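Local coordinates for DMATS type aromatic prenyltransferase (Micromonospora olivasterospora, PDB 6ZRY), which probably transfers a dimethylallyl group to the indole ring of tryptophan as an aromatic prenyltransferase of the DMATS type, at residues 326-331 / 344-349. Residues are numbered along the deposited sequence; the frame is centred on the assembly and turned at random.
With TRP (tryptophan), chain C.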
# COMPACT_ATOMS: atom_id res chain seq x y z
N LEU A 326 -13.54 6.96 -0.37
CA LEU A 326 -12.55 7.88 0.23
C LEU A 326 -11.69 7.07 1.18
O LEU A 326 -10.46 7.08 1.05
CB LEU A 326 -13.22 9.04 0.98
CG LEU A 326 -12.26 9.86 1.84
CD1 LEU A 326 -11.24 10.57 0.99
CD2 LEU A 326 -13.01 10.83 2.72
N ILE A 327 -12.33 6.34 2.10
CA ILE A 327 -11.62 5.39 2.98
C ILE A 327 -11.51 4.08 2.19
O ILE A 327 -12.47 3.32 2.14
CB ILE A 327 -12.31 5.24 4.34
CG1 ILE A 327 -12.52 6.60 5.00
CG2 ILE A 327 -11.50 4.30 5.23
CD1 ILE A 327 -13.28 6.56 6.30
N ALA A 328 -10.38 3.88 1.53
CA ALA A 328 -10.21 2.81 0.54
C ALA A 328 -9.94 1.46 1.24
O ALA A 328 -10.43 0.41 0.78
CB ALA A 328 -9.06 3.17 -0.38
N HIS A 329 -9.14 1.52 2.27
CA HIS A 329 -8.68 0.37 3.07
C HIS A 329 -8.53 0.79 4.53
O HIS A 329 -8.32 1.99 4.82
CB HIS A 329 -7.34 -0.18 2.60
CG HIS A 329 -7.24 -0.47 1.15
ND1 HIS A 329 -7.43 -1.73 0.66
CD2 HIS A 329 -6.92 0.31 0.10
CE1 HIS A 329 -7.23 -1.71 -0.67
NE2 HIS A 329 -6.94 -0.47 -1.03
N VAL A 330 -8.57 -0.18 5.43
CA VAL A 330 -8.08 -0.00 6.81
C VAL A 330 -7.30 -1.25 7.17
O VAL A 330 -7.71 -2.36 6.73
CB VAL A 330 -9.23 0.29 7.80
CG1 VAL A 330 -10.19 -0.86 7.89
CG2 VAL A 330 -8.67 0.65 9.18
N SER A 331 -6.20 -1.09 7.88
CA SER A 331 -5.27 -2.19 8.16
C SER A 331 -4.88 -2.22 9.62
O SER A 331 -4.81 -1.19 10.26
CB SER A 331 -4.05 -2.15 7.24
OG SER A 331 -3.12 -1.16 7.69
N TYR A 344 -6.38 4.36 4.76
CA TYR A 344 -5.93 4.65 3.38
C TYR A 344 -6.98 5.58 2.80
O TYR A 344 -8.19 5.20 2.80
CB TYR A 344 -5.70 3.34 2.62
CG TYR A 344 -4.66 2.46 3.24
CD1 TYR A 344 -4.96 1.73 4.37
CD2 TYR A 344 -3.38 2.36 2.72
CE1 TYR A 344 -4.02 0.91 4.97
CE2 TYR A 344 -2.42 1.55 3.32
CZ TYR A 344 -2.76 0.81 4.44
OH TYR A 344 -1.87 0.01 5.08
N LEU A 345 -6.55 6.77 2.38
CA LEU A 345 -7.44 7.85 1.92
C LEU A 345 -7.21 8.16 0.44
O LEU A 345 -6.05 8.43 0.03
CB LEU A 345 -7.19 9.07 2.81
CG LEU A 345 -7.51 8.88 4.29
CD1 LEU A 345 -7.08 10.11 5.09
CD2 LEU A 345 -8.99 8.62 4.49
N SER A 346 -8.27 8.10 -0.35
CA SER A 346 -8.24 8.30 -1.81
C SER A 346 -8.19 9.80 -2.15
O SER A 346 -8.90 10.58 -1.56
CB SER A 346 -9.43 7.66 -2.45
OG SER A 346 -9.51 6.28 -2.14
N ALA A 347 -7.40 10.14 -3.15
CA ALA A 347 -7.34 11.51 -3.70
C ALA A 347 -8.67 11.91 -4.34
O ALA A 347 -9.02 13.08 -4.28
CB ALA A 347 -6.20 11.58 -4.70
N GLU A 348 -9.37 10.97 -4.97
CA GLU A 348 -10.62 11.24 -5.71
C GLU A 348 -10.39 12.43 -6.68
O GLU A 348 -11.27 13.33 -6.79
CB GLU A 348 -11.77 11.55 -4.77
CG GLU A 348 -12.14 10.40 -3.84
CD GLU A 348 -13.36 10.64 -2.95
OE1 GLU A 348 -14.10 9.70 -2.75
OE2 GLU A 348 -13.52 11.79 -2.40
N ALA A 349 -9.27 12.42 -7.38
CA ALA A 349 -8.95 13.48 -8.36
C ALA A 349 -9.88 13.36 -9.58
O ALA A 349 -10.12 14.40 -10.22
CB ALA A 349 -7.49 13.42 -8.75
N TRP C . -5.99 0.14 -5.47
CA TRP C . -5.35 -1.23 -5.46
C TRP C . -6.25 -2.21 -4.71
O TRP C . -6.03 -3.43 -4.79
CB TRP C . -3.93 -1.18 -4.87
CG TRP C . -3.86 -0.75 -3.44
CD1 TRP C . -3.84 0.53 -2.95
CD2 TRP C . -3.77 -1.62 -2.29
NE1 TRP C . -3.76 0.51 -1.58
CE2 TRP C . -3.71 -0.78 -1.15
CE3 TRP C . -3.73 -3.01 -2.11
CZ2 TRP C . -3.62 -1.30 0.15
CZ3 TRP C . -3.64 -3.51 -0.83
CH2 TRP C . -3.58 -2.67 0.28
OXT TRP C . -7.21 -1.79 -4.02
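His329 and Tyr344 meet edge-to-face on the side of the sheet that bears the bound tryptophan, the imidazole edge directed at the phenol face with ring planes at 78°. Followed outward, His329 first sets CB 3.5 Å from Tyr344 CD1. With CG beside the backbone N and anti to the carbonyl carbon (chi1 -51°), the ring then rises to the ligand: CG and ND1 lie against TRP CZ2, CD2 touches TRP NE1 and CE2, CE1 lies near TRP OXT and CE2, and NE2 comes within 3.2 Å of TRP CE2. The indole thus covers one imidazole face, while TRP OXT lies at the ring's edge, in its plane. An alanine in place of His329 would probably leave the indole without this facing ring and Tyr344 without its edge-on neighbour. Tyr344 reaches along the sheet to Ser331, where its OH and Ser331 OG share a hydrogen bond of 3.1 Å. Both strands belong to the antiparallel hairpin 327-333/341-346 of the ABBA-type prenyltransferase barrel, whose lumen holds the substrate. A backbone bond from Ala328 N to Tyr344 O (2.9 Å) joins them, and Leu326 O, just before the first strand, accepts from Ser346 N (2.8 Å). On the opposite face of the sheet from His329 and Tyr344, Ile327 and Leu345 lie side by side, Ile327 CG1 4.1 Å from Leu345 CD2, facing helices 287-300 and 305-315 respectively. Beyond the strand, Glu348 leans toward Leu326 but forms its salt bridge with Arg318.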